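Local coordinates for 2-oxo-1,2-dihydroquinoline 8-monooxygenase, oxygenase component (Pseudomonas putida, PDB 1Z02), which probably hydroxylates 2-oxo-1,2-dihydroquinoline at position 8 with molecular oxygen, using a Rieske [2Fe-2S] cluster and a separate mononuclear iron, at residues A79-C84 with G135-P140; I68-V73 with I148-R153; H43-L48 with I61-V66. All blocks are in the same frame, centred on the assembly; numbering follows the deposited sequence.

Interaction 1: residues A79-C84 with G135-P140. With FES (Fe2/s2 (inorganic) cluster), chain H.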
ATOM      1  N   ALA A  79      30.106 -10.410  -6.776  1.00 12.24           N
ATOM      2  CA  ALA A  79      28.945  -9.769  -6.167  1.00 11.52           C
ATOM      3  C   ALA A  79      29.359  -8.449  -5.518  1.00 11.23           C
ATOM      4  O   ALA A  79      30.377  -8.394  -4.831  1.00 11.00           O
ATOM      5  CB  ALA A  79      28.326 -10.698  -5.134  1.00  9.89           C
ATOM      6  N   LEU A  80      28.572  -7.398  -5.760  1.00 10.60           N
ATOM      7  CA  LEU A  80      28.804  -6.061  -5.208  1.00  9.79           C
ATOM      8  C   LEU A  80      27.457  -5.526  -4.727  1.00  9.85           C
ATOM      9  O   LEU A  80      26.408  -6.130  -4.988  1.00 10.23           O
ATOM     10  CB  LEU A  80      29.358  -5.103  -6.274  1.00 12.27           C
ATOM     11  CG  LEU A  80      30.754  -5.305  -6.863  1.00 14.54           C
ATOM     12  CD1 LEU A  80      30.777  -6.562  -7.706  1.00 18.82           C
ATOM     13  CD2 LEU A  80      31.125  -4.092  -7.722  1.00 15.08           C
ATOM     14  N   LYS A  81      27.480  -4.402  -4.018  1.00  7.93           N
ATOM     15  CA  LYS A  81      26.234  -3.824  -3.543  1.00  9.50           C
ATOM     16  C   LYS A  81      25.559  -3.156  -4.728  1.00  8.05           C
ATOM     17  O   LYS A  81      26.178  -2.363  -5.435  1.00  8.14           O
ATOM     18  CB  LYS A  81      26.480  -2.791  -2.449  1.00 10.52           C
ATOM     19  CG  LYS A  81      25.189  -2.247  -1.867  1.00  9.48           C
ATOM     20  CD  LYS A  81      25.464  -1.151  -0.845  1.00 10.55           C
ATOM     21  CE  LYS A  81      26.114  -1.697   0.424  1.00  9.64           C
ATOM     22  NZ  LYS A  81      26.299  -0.617   1.440  1.00  7.95           N
ATOM     23  N   ASP A  82      24.289  -3.485  -4.940  1.00  9.39           N
ATOM     24  CA  ASP A  82      23.520  -2.947  -6.059  1.00  8.79           C
ATOM     25  C   ASP A  82      23.057  -1.524  -5.749  1.00  9.05           C
ATOM     26  O   ASP A  82      21.849  -1.252  -5.656  1.00  8.62           O
ATOM     27  CB  ASP A  82      22.313  -3.852  -6.328  1.00  7.56           C
ATOM     28  CG  ASP A  82      21.718  -3.646  -7.712  1.00  7.67           C
ATOM     29  OD1 ASP A  82      20.625  -4.192  -7.956  1.00  7.49           O
ATOM     30  OD2 ASP A  82      22.347  -2.946  -8.543  1.00  6.31           O
ATOM     31  N   GLN A  83      24.020  -0.618  -5.605  1.00  6.93           N
ATOM     32  CA  GLN A  83      23.728   0.784  -5.286  1.00  5.72           C
ATOM     33  C   GLN A  83      24.888   1.690  -5.681  1.00  6.31           C
ATOM     34  O   GLN A  83      25.965   1.625  -5.098  1.00  6.30           O
ATOM     35  CB  GLN A  83      23.468   0.954  -3.786  1.00  5.59           C
ATOM     36  CG  GLN A  83      23.168   2.399  -3.373  1.00  8.99           C
ATOM     37  CD  GLN A  83      23.256   2.608  -1.870  1.00 11.91           C
ATOM     38  OE1 GLN A  83      24.339   2.519  -1.276  1.00 14.91           O
ATOM     39  NE2 GLN A  83      22.115   2.880  -1.243  1.00 10.13           N
ATOM     40  N   CYS A  84      24.668   2.532  -6.679  1.00  5.71           N
ATOM     41  CA  CYS A  84      25.701   3.447  -7.137  1.00  6.90           C
ATOM     42  C   CYS A  84      25.918   4.504  -6.063  1.00  8.72           C
ATOM     43  O   CYS A  84      24.944   5.019  -5.507  1.00  9.77           O
ATOM     44  CB  CYS A  84      25.271   4.115  -8.440  1.00  7.12           C
ATOM     45  SG  CYS A  84      26.541   5.219  -9.107  1.00 10.96           S
ATOM     46  N   GLY A 135      34.470   3.303  -2.924  1.00 11.43           N
ATOM     47  CA  GLY A 135      33.946   2.240  -3.763  1.00 10.31           C
ATOM     48  C   GLY A 135      32.735   1.612  -3.101  1.00 10.83           C
ATOM     49  O   GLY A 135      32.287   2.071  -2.043  1.00 10.54           O
ATOM     50  N   VAL A 136      32.188   0.572  -3.720  1.00  9.71           N
ATOM     51  CA  VAL A 136      31.027  -0.114  -3.158  1.00 10.63           C
ATOM     52  C   VAL A 136      31.451  -1.396  -2.461  1.00 12.43           C
ATOM     53  O   VAL A 136      32.529  -1.934  -2.722  1.00 12.48           O
ATOM     54  CB  VAL A 136      29.980  -0.464  -4.237  1.00 10.29           C
ATOM     55  CG1 VAL A 136      29.380   0.808  -4.812  1.00 10.82           C
ATOM     56  CG2 VAL A 136      30.619  -1.289  -5.340  1.00  6.69           C
ATOM     57  N   THR A 137      30.599  -1.878  -1.565  1.00 12.58           N
ATOM     58  CA  THR A 137      30.889  -3.092  -0.818  1.00 12.88           C
ATOM     59  C   THR A 137      30.978  -4.325  -1.724  1.00 13.40           C
ATOM     60  O   THR A 137      30.252  -4.434  -2.719  1.00 11.47           O
ATOM     61  CB  THR A 137      29.791  -3.356   0.245  1.00 12.91           C
ATOM     62  OG1 THR A 137      29.607  -2.180   1.045  1.00 13.23           O
ATOM     63  CG2 THR A 137      30.192  -4.521   1.163  1.00 15.58           C
ATOM     64  N   THR A 138      31.876  -5.244  -1.383  1.00 12.50           N
ATOM     65  CA  THR A 138      32.014  -6.486  -2.135  1.00 13.43           C
ATOM     66  C   THR A 138      31.475  -7.611  -1.269  1.00 12.56           C
ATOM     67  O   THR A 138      31.572  -7.559  -0.046  1.00 13.78           O
ATOM     68  CB  THR A 138      33.494  -6.835  -2.462  1.00 13.08           C
ATOM     69  OG1 THR A 138      34.213  -7.059  -1.245  1.00 15.14           O
ATOM     70  CG2 THR A 138      34.159  -5.720  -3.251  1.00 12.46           C
ATOM     71  N   TYR A 139      30.906  -8.631  -1.897  1.00 12.78           N
ATOM     72  CA  TYR A 139      30.381  -9.770  -1.155  1.00 12.54           C
ATOM     73  C   TYR A 139      31.023 -11.056  -1.662  1.00 13.40           C
ATOM     74  O   TYR A 139      30.921 -11.394  -2.843  1.00 12.95           O
ATOM     75  CB  TYR A 139      28.860  -9.837  -1.291  1.00 13.13           C
ATOM     76  CG  TYR A 139      28.190  -8.573  -0.814  1.00 12.78           C
ATOM     77  CD1 TYR A 139      27.835  -7.570  -1.709  1.00 13.18           C
ATOM     78  CD2 TYR A 139      27.996  -8.341   0.545  1.00 11.15           C
ATOM     79  CE1 TYR A 139      27.309  -6.365  -1.259  1.00 12.39           C
ATOM     80  CE2 TYR A 139      27.475  -7.138   1.004  1.00  9.41           C
ATOM     81  CZ  TYR A 139      27.135  -6.157   0.094  1.00 11.06           C
ATOM     82  OH  TYR A 139      26.623  -4.965   0.547  1.00 10.42           O
ATOM     83  N   PRO A 140      31.706 -11.789  -0.770  1.00 13.44           N
ATOM     84  CA  PRO A 140      32.362 -13.037  -1.163  1.00 12.90           C
ATOM     85  C   PRO A 140      31.388 -14.012  -1.800  1.00 13.74           C
ATOM     86  O   PRO A 140      30.281 -14.192  -1.302  1.00 13.56           O
ATOM     87  CB  PRO A 140      32.914 -13.573   0.156  1.00 13.00           C
ATOM     88  CG  PRO A 140      33.189 -12.344   0.940  1.00 12.05           C
ATOM     89  CD  PRO A 140      31.971 -11.480   0.648  1.00 11.59           C
TER
HETATM   90 FE1  FES H 500      25.280   8.804 -11.424  1.00 12.86          FE
HETATM   91 FE2  FES H 500      25.245   6.214 -10.920  1.00 10.32          FE
HETATM   92  S1  FES H 500      26.734   7.308 -12.042  1.00 12.58           S
HETATM   93  S2  FES H 500      23.676   7.647 -10.333  1.00 15.27           S
HETATM   94  O   HOH W   1      32.398 -11.348  -5.255  1.00 15.76           O
HETATM   95  O   HOH W   2      28.534   0.335  -0.813  1.00  9.23           O
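Ala79, Leu80 and Lys81 meet Thr137, Thr138 and Tyr139 backbone to backbone. Tyr139 N donates to Ala79 O at 3.0 Å, almost straight at the hydrogen (169°). Lys81 N donates to Thr137 O at 3.1 Å, and this bond is more bent (138°). Thr137 O also receives a CA-H...O contact from Leu80 CA at 3.3 Å. Leu80 and Thr138 lie between the two bonds as the non-hydrogen-bonded pair of a single antiparallel bridge. A water extends the link beyond it, accepting from Ala79 N and donating to Tyr139 O.

The Tyr139 ring turns its edge to Leu80 C and Lys81 N. Tyr139 OH lies 3.3 Å from Lys81 CE. The lysine chain bends at chi3 (-69°), which brings CE close to both Tyr139 OH and Thr137 OG1. Leu80 and Val136 cross at about a right angle, with CD2 of Leu80 3.7 Å from CG2 of Val136.

Strand 76-81 is an outermost strand of a three-stranded antiparallel sheet in the Rieske domain. Segment 135-140 lines it and then leads into strand 141-144. Past Lys81 the chain makes an inverse gamma turn centred on Asp82, then reaches Cys84. Cys84 SG binds FE2 of the cluster at 2.4 Å, and Cys105 is the other protein ligand of that iron. Val136 CG1 packs against Gln83 O at 3.5 Å, just before this ligand.

Further out, Asp155 takes a salt bridge from Lys81 NZ and a hydrogen bond from Thr137 OG1. Asp82 OD1 is hydrogen-bonded to Ser92 OG.

Interaction 2: residues I68-V73 with I148-R153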
ATOM      1  N   ILE A  68      22.074  -6.433  -3.794  1.00 10.61           N
ATOM      2  CA  ILE A  68      23.280  -7.047  -4.344  1.00  9.78           C
ATOM      3  C   ILE A  68      23.159  -7.311  -5.843  1.00  8.78           C
ATOM      4  O   ILE A  68      22.123  -7.758  -6.321  1.00  8.37           O
ATOM      5  CB  ILE A  68      23.545  -8.401  -3.641  1.00 11.02           C
ATOM      6  CG1 ILE A  68      23.739  -8.179  -2.137  1.00 11.26           C
ATOM      7  CG2 ILE A  68      24.775  -9.071  -4.234  1.00 11.36           C
ATOM      8  CD1 ILE A  68      23.778  -9.463  -1.291  1.00 10.38           C
ATOM      9  N   VAL A  69      24.229  -7.038  -6.580  1.00  8.36           N
ATOM     10  CA  VAL A  69      24.247  -7.276  -8.011  1.00  7.86           C
ATOM     11  C   VAL A  69      25.365  -8.274  -8.312  1.00  9.25           C
ATOM     12  O   VAL A  69      26.470  -8.174  -7.765  1.00  9.30           O
ATOM     13  CB  VAL A  69      24.473  -5.960  -8.791  1.00  8.43           C
ATOM     14  CG1 VAL A  69      25.776  -5.309  -8.348  1.00  7.18           C
ATOM     15  CG2 VAL A  69      24.475  -6.231 -10.295  1.00  8.11           C
ATOM     16  N   LEU A  70      25.063  -9.255  -9.159  1.00  9.56           N
ATOM     17  CA  LEU A  70      26.046 -10.277  -9.513  1.00 10.86           C
ATOM     18  C   LEU A  70      26.306 -10.315 -11.013  1.00 11.19           C
ATOM     19  O   LEU A  70      25.420 -10.029 -11.824  1.00  9.71           O
ATOM     20  CB  LEU A  70      25.581 -11.672  -9.066  1.00 10.61           C
ATOM     21  CG  LEU A  70      25.258 -11.957  -7.596  1.00 13.70           C
ATOM     22  CD1 LEU A  70      23.858 -11.491  -7.268  1.00 12.59           C
ATOM     23  CD2 LEU A  70      25.389 -13.438  -7.344  1.00 10.69           C
ATOM     24  N   ARG A  71      27.536 -10.663 -11.368  1.00 10.70           N
ATOM     25  CA  ARG A  71      27.930 -10.775 -12.767  1.00 11.60           C
ATOM     26  C   ARG A  71      28.933 -11.902 -12.931  1.00 11.03           C
ATOM     27  O   ARG A  71      29.816 -12.074 -12.092  1.00 12.41           O
ATOM     28  CB  ARG A  71      28.564  -9.476 -13.280  1.00 13.11           C
ATOM     29  CG  ARG A  71      28.975  -9.572 -14.755  1.00 12.99           C
ATOM     30  CD  ARG A  71      29.874  -8.435 -15.199  1.00 13.30           C
ATOM     31  NE  ARG A  71      30.232  -8.579 -16.611  1.00 10.87           N
ATOM     32  CZ  ARG A  71      31.251  -7.955 -17.199  1.00 13.09           C
ATOM     33  NH1 ARG A  71      31.494  -8.150 -18.488  1.00 14.87           N
ATOM     34  NH2 ARG A  71      32.040  -7.146 -16.503  1.00 12.08           N
ATOM     35  N   ARG A  72      28.791 -12.682 -13.997  1.00 12.58           N
ATOM     36  CA  ARG A  72      29.734 -13.768 -14.242  1.00 14.00           C
ATOM     37  C   ARG A  72      30.679 -13.344 -15.355  1.00 14.69           C
ATOM     38  O   ARG A  72      30.236 -12.976 -16.441  1.00 14.85           O
ATOM     39  CB  ARG A  72      29.019 -15.052 -14.660  1.00 13.39           C
ATOM     40  CG  ARG A  72      29.982 -16.224 -14.890  1.00 12.50           C
ATOM     41  CD  ARG A  72      29.292 -17.417 -15.548  1.00 10.73           C
ATOM     42  NE  ARG A  72      28.202 -17.976 -14.742  1.00 11.52           N
ATOM     43  CZ  ARG A  72      28.375 -18.710 -13.646  1.00 11.07           C
ATOM     44  NH1 ARG A  72      27.325 -19.167 -12.980  1.00 14.78           N
ATOM     45  NH2 ARG A  72      29.596 -18.998 -13.214  1.00 13.93           N
ATOM     46  N   VAL A  73      31.978 -13.372 -15.076  1.00 15.35           N
ATOM     47  CA  VAL A  73      32.973 -13.005 -16.071  1.00 17.60           C
ATOM     48  C   VAL A  73      34.058 -14.071 -16.118  1.00 16.51           C
ATOM     49  O   VAL A  73      34.682 -14.376 -15.102  1.00 16.26           O
ATOM     50  CB  VAL A  73      33.621 -11.655 -15.752  1.00 18.03           C
ATOM     51  CG1 VAL A  73      34.583 -11.276 -16.870  1.00 22.63           C
ATOM     52  CG2 VAL A  73      32.561 -10.596 -15.626  1.00 19.38           C
ATOM     53  N   ILE A 148      24.951 -20.803  -6.284  1.00 12.75           N
ATOM     54  CA  ILE A 148      25.790 -19.624  -6.106  1.00 12.41           C
ATOM     55  C   ILE A 148      25.499 -19.027  -4.728  1.00 12.22           C
ATOM     56  O   ILE A 148      24.442 -18.422  -4.523  1.00 12.51           O
ATOM     57  CB  ILE A 148      25.503 -18.534  -7.172  1.00 12.77           C
ATOM     58  CG1 ILE A 148      25.892 -19.041  -8.564  1.00 11.38           C
ATOM     59  CG2 ILE A 148      26.302 -17.265  -6.850  1.00 12.17           C
ATOM     60  CD1 ILE A 148      25.658 -18.040  -9.672  1.00 15.78           C
ATOM     61  N   PHE A 149      26.420 -19.206  -3.782  1.00  9.66           N
ATOM     62  CA  PHE A 149      26.243 -18.659  -2.437  1.00  9.71           C
ATOM     63  C   PHE A 149      26.983 -17.333  -2.303  1.00 10.77           C
ATOM     64  O   PHE A 149      28.056 -17.146  -2.879  1.00 12.61           O
ATOM     65  CB  PHE A 149      26.762 -19.623  -1.359  1.00  9.67           C
ATOM     66  CG  PHE A 149      26.025 -20.933  -1.302  1.00 11.90           C
ATOM     67  CD1 PHE A 149      26.403 -22.002  -2.117  1.00 12.66           C
ATOM     68  CD2 PHE A 149      24.949 -21.098  -0.435  1.00  9.16           C
ATOM     69  CE1 PHE A 149      25.712 -23.220  -2.061  1.00 11.24           C
ATOM     70  CE2 PHE A 149      24.257 -22.298  -0.371  1.00 11.38           C
ATOM     71  CZ  PHE A 149      24.638 -23.367  -1.188  1.00 13.09           C
ATOM     72  N   VAL A 150      26.397 -16.409  -1.552  1.00 10.60           N
ATOM     73  CA  VAL A 150      27.008 -15.104  -1.338  1.00 11.32           C
ATOM     74  C   VAL A 150      27.069 -14.847   0.154  1.00 10.95           C
ATOM     75  O   VAL A 150      26.149 -15.209   0.889  1.00  9.35           O
ATOM     76  CB  VAL A 150      26.187 -13.966  -2.005  1.00 12.68           C
ATOM     77  CG1 VAL A 150      26.832 -12.627  -1.733  1.00 14.30           C
ATOM     78  CG2 VAL A 150      26.103 -14.190  -3.499  1.00 13.57           C
ATOM     79  N   PHE A 151      28.167 -14.251   0.603  1.00 11.72           N
ATOM     80  CA  PHE A 151      28.334 -13.932   2.015  1.00 10.92           C
ATOM     81  C   PHE A 151      27.836 -12.498   2.200  1.00  9.59           C
ATOM     82  O   PHE A 151      28.569 -11.535   1.925  1.00  9.78           O
ATOM     83  CB  PHE A 151      29.810 -14.020   2.419  1.00 11.29           C
ATOM     84  CG  PHE A 151      30.045 -13.855   3.893  1.00 12.16           C
ATOM     85  CD1 PHE A 151      29.652 -14.843   4.789  1.00 10.35           C
ATOM     86  CD2 PHE A 151      30.631 -12.695   4.392  1.00 11.46           C
ATOM     87  CE1 PHE A 151      29.836 -14.679   6.161  1.00 10.14           C
ATOM     88  CE2 PHE A 151      30.819 -12.521   5.769  1.00  9.77           C
ATOM     89  CZ  PHE A 151      30.418 -13.516   6.651  1.00 10.08           C
ATOM     90  N   VAL A 152      26.590 -12.366   2.651  1.00  8.65           N
ATOM     91  CA  VAL A 152      25.980 -11.057   2.867  1.00  9.37           C
ATOM     92  C   VAL A 152      26.496 -10.490   4.184  1.00 10.36           C
ATOM     93  O   VAL A 152      26.170 -10.990   5.263  1.00 12.55           O
ATOM     94  CB  VAL A 152      24.441 -11.171   2.903  1.00  9.06           C
ATOM     95  CG1 VAL A 152      23.805  -9.771   2.901  1.00  6.98           C
ATOM     96  CG2 VAL A 152      23.964 -11.981   1.706  1.00  8.93           C
ATOM     97  N   ARG A 153      27.300  -9.435   4.090  1.00 11.47           N
ATOM     98  CA  ARG A 153      27.911  -8.834   5.267  1.00 11.51           C
ATOM     99  C   ARG A 153      27.709  -7.332   5.387  1.00 11.72           C
ATOM    100  O   ARG A 153      27.319  -6.663   4.426  1.00 11.85           O
ATOM    101  CB  ARG A 153      29.417  -9.122   5.250  1.00 11.64           C
ATOM    102  CG  ARG A 153      30.080  -8.652   3.966  1.00 13.66           C
ATOM    103  CD  ARG A 153      31.589  -8.656   4.046  1.00 14.54           C
ATOM    104  NE  ARG A 153      32.197  -8.273   2.773  1.00 13.39           N
ATOM    105  CZ  ARG A 153      33.508  -8.243   2.557  1.00 15.46           C
ATOM    106  NH1 ARG A 153      33.980  -7.886   1.370  1.00 13.03           N
ATOM    107  NH2 ARG A 153      34.350  -8.568   3.534  1.00 14.22           N
TER
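Leu70 and Val150 reach toward each other tip to tip. CD2 of Leu70 ends 4.0 Å from CG2 of Val150. The same Leu70 methyl also serves Ile148, but the approach differs. Here the two side chains slide past each other in opposite directions, and Leu70 CD2 lies 4.0 Å from Ile148 CG2. One leucine methyl is thus shared by two residues of strand 147-152.

Ile68 crosses Val152 obliquely. Ile68 CD1 is anti to CA (chi2 170°); this extended chain carries it to 3.9 Å from Val152 CG2. Ile68 CD1 also has a looser contact with Val150 CG1 at 4.4 Å. Val150 therefore offers one methyl to Ile68 and the other to Leu70.

The two segments belong to different three-stranded antiparallel sheets of the Rieske domain. These sheets face each other as a beta sandwich. The axes of segments 68-73 and 148-152 come within 10.5 Å, with their N-to-C directions 142° apart. That is too far for backbone pairing, and side chains fill the gap. Ile68, Leu70, Ile148 and Val150 all point into the space between the sheets. Val77 and Ile61 border Leu70 there, and Ala47 lies against Val150. Phe149 and Phe151 point away from the interface and pack on Trp44.

Arg72 closes the contact at the Ile148 end. Arg72 NH1 is 3.9 Å from Ile148 CD1, which comes to the guanidinium obliquely. Ile148 is extended too, with CD1 anti to CA (chi2 -180°). The guanidinium is buried but well satisfied. NE is hydrogen-bonded to Leu53 O, NH2 to Gly75 O, and NH1 forms a salt bridge with Glu143.

Interaction 3: residues H43-L48 with I61-V66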
ATOM      1  N   HIS A  43      26.529 -13.733   7.145  1.00 11.60           N
ATOM      2  CA  HIS A  43      26.291 -15.166   6.980  1.00 10.85           C
ATOM      3  C   HIS A  43      26.204 -15.505   5.494  1.00  9.82           C
ATOM      4  O   HIS A  43      25.991 -14.616   4.666  1.00 12.58           O
ATOM      5  CB  HIS A  43      24.978 -15.588   7.661  1.00 11.50           C
ATOM      6  CG  HIS A  43      25.108 -15.858   9.129  1.00 11.40           C
ATOM      7  ND1 HIS A  43      24.873 -14.897  10.092  1.00 11.68           N
ATOM      8  CD2 HIS A  43      25.431 -16.987   9.801  1.00  7.76           C
ATOM      9  CE1 HIS A  43      25.043 -15.425  11.290  1.00  7.50           C
ATOM     10  NE2 HIS A  43      25.382 -16.694  11.142  1.00 10.78           N
ATOM     11  N   TRP A  44      26.381 -16.783   5.160  1.00  8.99           N
ATOM     12  CA  TRP A  44      26.299 -17.226   3.769  1.00  7.74           C
ATOM     13  C   TRP A  44      24.846 -17.545   3.433  1.00  8.28           C
ATOM     14  O   TRP A  44      24.128 -18.126   4.247  1.00  7.52           O
ATOM     15  CB  TRP A  44      27.150 -18.490   3.520  1.00  8.88           C
ATOM     16  CG  TRP A  44      28.641 -18.274   3.503  1.00  9.61           C
ATOM     17  CD1 TRP A  44      29.500 -18.373   4.560  1.00 12.34           C
ATOM     18  CD2 TRP A  44      29.445 -17.930   2.365  1.00 10.08           C
ATOM     19  NE1 TRP A  44      30.791 -18.109   4.151  1.00 14.31           N
ATOM     20  CE2 TRP A  44      30.784 -17.832   2.810  1.00 11.70           C
ATOM     21  CE3 TRP A  44      29.163 -17.688   1.013  1.00  9.52           C
ATOM     22  CZ2 TRP A  44      31.838 -17.512   1.949  1.00 12.89           C
ATOM     23  CZ3 TRP A  44      30.214 -17.369   0.156  1.00  9.89           C
ATOM     24  CH2 TRP A  44      31.534 -17.280   0.631  1.00 10.72           C
ATOM     25  N   TYR A  45      24.421 -17.160   2.234  1.00  8.31           N
ATOM     26  CA  TYR A  45      23.058 -17.425   1.769  1.00  7.90           C
ATOM     27  C   TYR A  45      23.097 -17.793   0.295  1.00  8.06           C
ATOM     28  O   TYR A  45      24.006 -17.384  -0.425  1.00  9.45           O
ATOM     29  CB  TYR A  45      22.164 -16.183   1.888  1.00  7.30           C
ATOM     30  CG  TYR A  45      21.799 -15.764   3.286  1.00  8.14           C
ATOM     31  CD1 TYR A  45      22.525 -14.779   3.949  1.00  8.36           C
ATOM     32  CD2 TYR A  45      20.713 -16.346   3.946  1.00  7.23           C
ATOM     33  CE1 TYR A  45      22.181 -14.380   5.234  1.00  9.13           C
ATOM     34  CE2 TYR A  45      20.362 -15.957   5.234  1.00  7.41           C
ATOM     35  CZ  TYR A  45      21.101 -14.972   5.874  1.00  8.60           C
ATOM     36  OH  TYR A  45      20.774 -14.580   7.153  1.00 11.84           O
ATOM     37  N   PRO A  46      22.115 -18.575  -0.173  1.00  8.57           N
ATOM     38  CA  PRO A  46      22.084 -18.945  -1.588  1.00  9.27           C
ATOM     39  C   PRO A  46      21.547 -17.701  -2.311  1.00 10.34           C
ATOM     40  O   PRO A  46      20.576 -17.082  -1.858  1.00  9.48           O
ATOM     41  CB  PRO A  46      21.111 -20.124  -1.608  1.00  8.64           C
ATOM     42  CG  PRO A  46      20.159 -19.794  -0.504  1.00  8.53           C
ATOM     43  CD  PRO A  46      21.086 -19.313   0.588  1.00  8.59           C
ATOM     44  N   ALA A  47      22.194 -17.306  -3.401  1.00 10.34           N
ATOM     45  CA  ALA A  47      21.761 -16.124  -4.140  1.00 10.68           C
ATOM     46  C   ALA A  47      20.987 -16.467  -5.407  1.00 10.68           C
ATOM     47  O   ALA A  47      19.909 -15.917  -5.667  1.00 10.60           O
ATOM     48  CB  ALA A  47      22.977 -15.254  -4.498  1.00 13.21           C
ATOM     49  N   LEU A  48      21.549 -17.368  -6.205  1.00  9.84           N
ATOM     50  CA  LEU A  48      20.926 -17.764  -7.465  1.00 10.24           C
ATOM     51  C   LEU A  48      21.427 -19.136  -7.868  1.00 10.24           C
ATOM     52  O   LEU A  48      22.474 -19.572  -7.403  1.00 10.47           O
ATOM     53  CB  LEU A  48      21.313 -16.776  -8.578  1.00 10.44           C
ATOM     54  CG  LEU A  48      20.858 -15.317  -8.520  1.00 10.40           C
ATOM     55  CD1 LEU A  48      21.649 -14.497  -9.520  1.00 10.31           C
ATOM     56  CD2 LEU A  48      19.372 -15.234  -8.806  1.00 13.62           C
ATOM     57  N   ILE A  61      19.600  -8.749  -6.806  1.00  6.95           N
ATOM     58  CA  ILE A  61      18.761  -9.402  -5.799  1.00  6.47           C
ATOM     59  C   ILE A  61      18.814  -8.571  -4.518  1.00  6.10           C
ATOM     60  O   ILE A  61      19.420  -7.493  -4.483  1.00  4.59           O
ATOM     61  CB  ILE A  61      19.267 -10.836  -5.468  1.00  7.19           C
ATOM     62  CG1 ILE A  61      20.697 -10.776  -4.927  1.00  8.73           C
ATOM     63  CG2 ILE A  61      19.217 -11.701  -6.704  1.00 11.23           C
ATOM     64  CD1 ILE A  61      21.297 -12.141  -4.628  1.00  8.80           C
ATOM     65  N   GLN A  62      18.170  -9.064  -3.468  1.00  5.31           N
ATOM     66  CA  GLN A  62      18.184  -8.373  -2.183  1.00  6.58           C
ATOM     67  C   GLN A  62      18.106  -9.410  -1.069  1.00  6.30           C
ATOM     68  O   GLN A  62      17.200 -10.248  -1.052  1.00  6.87           O
ATOM     69  CB  GLN A  62      17.007  -7.382  -2.062  1.00  6.65           C
ATOM     70  CG  GLN A  62      17.174  -6.417  -0.887  1.00 11.91           C
ATOM     71  CD  GLN A  62      16.055  -5.397  -0.754  1.00 14.84           C
ATOM     72  OE1 GLN A  62      16.208  -4.403  -0.054  1.00 19.31           O
ATOM     73  NE2 GLN A  62      14.928  -5.645  -1.404  1.00 17.53           N
ATOM     74  N   ILE A  63      19.069  -9.349  -0.149  1.00  6.58           N
ATOM     75  CA  ILE A  63      19.148 -10.271   0.979  1.00  7.05           C
ATOM     76  C   ILE A  63      19.465  -9.495   2.256  1.00  6.83           C
ATOM     77  O   ILE A  63      20.374  -8.663   2.275  1.00  7.20           O
ATOM     78  CB  ILE A  63      20.243 -11.347   0.752  1.00  7.09           C
ATOM     79  CG1 ILE A  63      19.889 -12.202  -0.473  1.00  7.95           C
ATOM     80  CG2 ILE A  63      20.362 -12.230   1.999  1.00  5.59           C
ATOM     81  CD1 ILE A  63      20.992 -13.168  -0.881  1.00  8.50           C
ATOM     82  N   CYS A  64      18.723  -9.772   3.323  1.00  6.25           N
ATOM     83  CA  CYS A  64      18.892  -9.061   4.590  1.00  7.15           C
ATOM     84  C   CYS A  64      18.792  -7.553   4.388  1.00  6.95           C
ATOM     85  O   CYS A  64      19.474  -6.783   5.064  1.00  7.69           O
ATOM     86  CB  CYS A  64      20.229  -9.402   5.249  1.00  6.10           C
ATOM     87  SG  CYS A  64      20.291 -11.088   5.955  1.00 12.32           S
ATOM     88  N   GLY A  65      17.938  -7.146   3.450  1.00  8.23           N
ATOM     89  CA  GLY A  65      17.753  -5.735   3.162  1.00  7.15           C
ATOM     90  C   GLY A  65      18.863  -5.116   2.313  1.00  7.26           C
ATOM     91  O   GLY A  65      18.762  -3.964   1.890  1.00  8.55           O
ATOM     92  N   VAL A  66      19.918  -5.887   2.055  1.00  5.55           N
ATOM     93  CA  VAL A  66      21.053  -5.413   1.270  1.00  5.74           C
ATOM     94  C   VAL A  66      20.909  -5.716  -0.219  1.00  7.55           C
ATOM     95  O   VAL A  66      20.791  -6.873  -0.626  1.00  7.05           O
ATOM     96  CB  VAL A  66      22.372  -6.069   1.746  1.00  6.57           C
ATOM     97  CG1 VAL A  66      23.541  -5.504   0.963  1.00  7.70           C
ATOM     98  CG2 VAL A  66      22.561  -5.840   3.233  1.00  6.93           C
TER
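This contact belongs to the buried interior of the Rieske beta sandwich, where Tyr45, Ala47 and Leu48 of one sheet meet Ile61 and Ile63 of the other, and Cys64 in the turn that follows. The second segment includes a type I' turn from Ile63 to Val66. This turn joins strands 58-63 and 66-73 in a tight beta hairpin, closed by Ile63 N to Val66 O at 3.1 Å and Val66 N to Ile63 O at 2.8 Å.

Ile63 lays CG2 over one face of the Tyr45 ring, a CH-pi contact 4.2 Å from the centroid. The methyl is displaced toward the rim at CG and CD1. Cys64 SG comes to the ring obliquely and lies 3.7 Å from Tyr45 OH. That hydroxyl is hydrogen-bonded to Phe40 O. Val319 of strand 313-320 also packs on both Tyr45 and Ile63.

Ala47 and Leu48 form a classic beta bulge opposite Ile148. Ile61 meets both bulge residues through different branches. Its CG1 lies between the backbone N and the carbonyl carbon (chi1 60°), and Ile61 CD1 beyond it packs tightly on Ala47 CB at 3.5 Å. Ile61 CG2 meets Leu48 CD2 at 4.1 Å.

In the fold
The three interactions lie in one Rieske domain region. The centres of interactions 1 and 2 are about 9 Å apart. The centres of interactions 2 and 3 are about 8 Å apart. Interactions 1 and 3 are about 12 Å apart, centre to centre. Along the chain, interaction 3 closes first. Interaction 2 then opens, and interaction 1 falls wholly between its two segments. Strands 58-63, 66-73 and 76-81 form one sheet and supply a segment to each interaction. Strands 43-49 and 147-152 are neighbours in the facing sheet. Interactions 2 and 3 fill the space between the sheets. Interaction 1 lies toward the cluster: its ligand Cys84 comes three residues after strand 76-81. Interaction 3 borders the seven-stranded sheet.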